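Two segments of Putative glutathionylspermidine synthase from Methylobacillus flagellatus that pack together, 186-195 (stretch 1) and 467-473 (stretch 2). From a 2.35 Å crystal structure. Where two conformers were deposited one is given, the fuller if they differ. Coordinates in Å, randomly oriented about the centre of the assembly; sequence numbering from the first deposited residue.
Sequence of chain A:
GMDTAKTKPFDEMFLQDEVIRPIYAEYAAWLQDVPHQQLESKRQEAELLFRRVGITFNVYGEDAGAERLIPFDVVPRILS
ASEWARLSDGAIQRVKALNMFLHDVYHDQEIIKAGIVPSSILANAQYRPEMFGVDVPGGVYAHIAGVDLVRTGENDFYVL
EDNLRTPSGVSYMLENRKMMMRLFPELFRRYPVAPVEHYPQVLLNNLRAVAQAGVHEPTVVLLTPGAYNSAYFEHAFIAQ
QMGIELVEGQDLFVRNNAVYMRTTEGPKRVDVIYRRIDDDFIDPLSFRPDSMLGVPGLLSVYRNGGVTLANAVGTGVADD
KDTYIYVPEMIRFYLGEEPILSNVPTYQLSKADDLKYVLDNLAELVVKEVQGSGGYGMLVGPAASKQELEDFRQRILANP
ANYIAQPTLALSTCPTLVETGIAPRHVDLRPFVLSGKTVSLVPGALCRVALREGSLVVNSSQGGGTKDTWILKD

Stretch 1 186-195: ELFRRYPVAP
Stretch 2 (467-473) KDTWILK

Stretch 1 is the last turn of a helix, residues 186-190, followed by an extended tail with phi/psi of -83/73 at Pro 192, -78/125 at Val 193 and -70/139 at Ala 194; stretch 2 runs as a strand through Thr 469, Trp 470 and Ile 471. The two meet around the indole of Trp 470 (chi1 -69°, chi2 -1°), and together they bury 581 Å².

Leu 187 points toward stretch 2, its chi1 of -149° lying between wells, and sets CG 3.5 Å from Trp 470 CH2, at the indole edge. Phe 188 (chi1 m, chi2 83°) swings its ring end inward, so that Trp 470 CZ2 lies over one face, 3.7 Å from Phe 188 CZ; the ring planes meet obliquely at 55°. Asp 468 OD2 sits near the edge of the Phe 188 ring and accepts a 2.8 Å hydrogen bond from Trp 470 NE1, satisfying the indole's polar atom.

Arg 189 and Arg 190 make no contact with stretch 2; Arg 190 is hydrogen-bonded elsewhere in the structure. Tyr 191 leaves helical geometry (phi/psi -118/138) and points its CA-to-CB bond toward stretch 2 (chi1 m, chi2 -89°). Tyr 191 CD2 is 3.5 Å from Trp 470 CZ3, with planes at 59°, and Tyr 191 CD1 is 3.9 Å from Leu 472 CD2 (m, t).

Val 193 is bridged to Leu 472, CA to CA 4.8 Å, by two hydrogen bonds in the pattern of a single antiparallel bridge: Lys 473 N to Pro 192 O, 2.8 Å, and Ala 194 N to Ile 471 O, 2.8 Å. Proline lacks an amide hydrogen, but its carbonyl remains a good acceptor, and Leu 472 CA also approaches Pro 192 O at 3.3 Å.

Val 193 (chi1 t) lays CG2 over the indole face, 3.7 Å from Trp 470 CD2, a CH-pi contact suited to a methyl of a beta-branched side chain. Lys 473 CG (rotamer m, t, off, t) lies 4.0 Å from Ala 194 CB, aliphatic against aliphatic. A water donates to Ala 194 O (2.8 Å) and accepts from Ile 471 N (3.0 Å).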

# COMPACT_ATOMS: atom_id res chain seq x y z
N GLU A 186 22.35 19.46 0.77
CA GLU A 186 23.36 19.34 1.83
C GLU A 186 23.01 18.26 2.89
O GLU A 186 23.91 17.64 3.46
CB GLU A 186 23.65 20.71 2.48
CG GLU A 186 22.53 21.26 3.36
CD GLU A 186 21.38 21.98 2.67
OE1 GLU A 186 21.34 22.00 1.42
OE2 GLU A 186 20.52 22.53 3.39
N LEU A 187 21.70 18.02 3.11
CA LEU A 187 21.20 17.01 4.06
C LEU A 187 21.51 15.59 3.57
O LEU A 187 21.84 14.72 4.36
CB LEU A 187 19.68 17.21 4.23
CG LEU A 187 19.05 16.85 5.57
CD1 LEU A 187 20.01 17.03 6.72
CD2 LEU A 187 17.79 17.66 5.79
N PHE A 188 21.47 15.39 2.25
CA PHE A 188 21.77 14.11 1.63
C PHE A 188 23.27 13.81 1.64
O PHE A 188 23.68 12.66 1.40
CB PHE A 188 21.17 14.03 0.22
CG PHE A 188 19.67 13.87 0.25
CD1 PHE A 188 18.83 14.97 0.40
CD2 PHE A 188 19.09 12.60 0.19
CE1 PHE A 188 17.44 14.82 0.46
CE2 PHE A 188 17.70 12.45 0.25
CZ PHE A 188 16.88 13.56 0.37
N ARG A 189 24.10 14.83 1.93
CA ARG A 189 25.54 14.67 2.04
C ARG A 189 25.85 14.11 3.44
O ARG A 189 26.75 13.28 3.59
CB ARG A 189 26.26 16.02 1.82
CG ARG A 189 27.79 15.94 1.72
CD ARG A 189 28.42 17.32 1.56
NE ARG A 189 28.10 18.20 2.69
CZ ARG A 189 27.51 19.38 2.58
NH1 ARG A 189 27.24 19.89 1.38
NH2 ARG A 189 27.22 20.09 3.66
N ARG A 190 25.06 14.53 4.46
CA ARG A 190 25.21 14.12 5.87
C ARG A 190 24.65 12.73 6.19
O ARG A 190 25.08 12.12 7.17
CB ARG A 190 24.59 15.17 6.81
CG ARG A 190 25.16 16.57 6.62
CD ARG A 190 24.38 17.62 7.38
NE ARG A 190 24.86 17.75 8.75
CZ ARG A 190 25.15 18.90 9.34
NH1 ARG A 190 24.98 20.05 8.68
NH2 ARG A 190 25.60 18.93 10.58
N TYR A 191 23.68 12.23 5.38
CA TYR A 191 23.09 10.90 5.58
C TYR A 191 23.33 9.98 4.37
O TYR A 191 23.14 10.42 3.22
CB TYR A 191 21.58 11.00 5.84
CG TYR A 191 21.22 11.36 7.25
CD1 TYR A 191 21.03 10.37 8.22
CD2 TYR A 191 20.95 12.67 7.61
CE1 TYR A 191 20.65 10.68 9.51
CE2 TYR A 191 20.55 13.00 8.91
CZ TYR A 191 20.40 12.00 9.86
OH TYR A 191 20.01 12.32 11.13
N PRO A 192 23.66 8.68 4.61
CA PRO A 192 23.81 7.75 3.48
C PRO A 192 22.44 7.19 3.05
O PRO A 192 22.12 6.03 3.32
CB PRO A 192 24.73 6.66 4.05
CG PRO A 192 24.43 6.65 5.52
CD PRO A 192 23.88 8.01 5.91
N VAL A 193 21.61 8.04 2.39
CA VAL A 193 20.25 7.68 1.98
C VAL A 193 20.24 6.80 0.73
O VAL A 193 20.81 7.17 -0.29
CB VAL A 193 19.33 8.93 1.84
CG1 VAL A 193 17.88 8.52 1.53
CG2 VAL A 193 19.39 9.80 3.09
N ALA A 194 19.59 5.61 0.82
CA ALA A 194 19.47 4.70 -0.32
C ALA A 194 18.52 5.30 -1.38
O ALA A 194 17.53 5.93 -1.01
CB ALA A 194 18.95 3.34 0.13
N PRO A 195 18.84 5.18 -2.69
CA PRO A 195 17.97 5.78 -3.72
C PRO A 195 16.68 5.00 -3.97
O PRO A 195 16.61 3.81 -3.65
CB PRO A 195 18.87 5.80 -4.95
CG PRO A 195 19.76 4.62 -4.78
CD PRO A 195 20.01 4.49 -3.30
N LYS A 467 5.46 12.50 4.14
CA LYS A 467 6.86 12.72 4.48
C LYS A 467 7.69 11.88 3.54
O LYS A 467 7.19 10.91 2.97
CB LYS A 467 7.13 12.24 5.92
CG LYS A 467 6.61 13.16 7.00
CD LYS A 467 6.88 12.55 8.36
CE LYS A 467 6.62 13.51 9.48
NZ LYS A 467 7.85 14.22 9.89
N ASP A 468 8.97 12.22 3.42
CA ASP A 468 9.93 11.40 2.68
C ASP A 468 10.41 10.32 3.65
O ASP A 468 10.53 10.60 4.85
CB ASP A 468 11.12 12.26 2.22
CG ASP A 468 12.14 11.56 1.33
OD1 ASP A 468 11.88 10.40 0.91
OD2 ASP A 468 13.19 12.17 1.05
N THR A 469 10.63 9.10 3.18
CA THR A 469 11.15 8.02 4.03
C THR A 469 12.57 7.70 3.60
O THR A 469 12.81 7.32 2.45
CB THR A 469 10.24 6.75 3.97
OG1 THR A 469 8.90 7.13 4.25
CG2 THR A 469 10.69 5.66 4.94
N TRP A 470 13.51 7.87 4.53
CA TRP A 470 14.92 7.61 4.28
C TRP A 470 15.33 6.25 4.81
O TRP A 470 15.16 5.98 5.99
CB TRP A 470 15.79 8.68 4.94
CG TRP A 470 15.69 10.06 4.35
CD1 TRP A 470 14.92 10.45 3.28
CD2 TRP A 470 16.41 11.22 4.78
NE1 TRP A 470 15.10 11.80 3.04
CE2 TRP A 470 16.01 12.29 3.95
CE3 TRP A 470 17.36 11.46 5.79
CZ2 TRP A 470 16.55 13.58 4.08
CZ3 TRP A 470 17.87 12.74 5.94
CH2 TRP A 470 17.47 13.78 5.09
N ILE A 471 15.88 5.40 3.94
CA ILE A 471 16.46 4.14 4.36
C ILE A 471 17.96 4.29 4.25
O ILE A 471 18.47 4.60 3.16
CB ILE A 471 15.89 2.90 3.58
CG1 ILE A 471 14.48 2.49 4.12
CG2 ILE A 471 16.83 1.70 3.68
CD1 ILE A 471 13.31 3.38 3.79
N LEU A 472 18.66 4.19 5.38
CA LEU A 472 20.12 4.36 5.41
C LEU A 472 20.83 3.14 4.86
O LEU A 472 20.39 2.02 5.08
CB LEU A 472 20.61 4.70 6.82
CG LEU A 472 20.01 5.97 7.45
CD1 LEU A 472 20.82 6.41 8.65
CD2 LEU A 472 19.89 7.14 6.41
N LYS A 473 21.90 3.38 4.06
CA LYS A 473 22.67 2.31 3.40
C LYS A 473 23.47 1.44 4.37
O LYS A 473 23.98 1.93 5.36
CB LYS A 473 23.57 2.89 2.30
CG LYS A 473 22.81 3.29 1.05
CD LYS A 473 23.75 3.80 -0.03
CE LYS A 473 23.69 5.30 -0.17
NZ LYS A 473 24.63 5.80 -1.21
O HOH W 1 15.60 5.72 0.94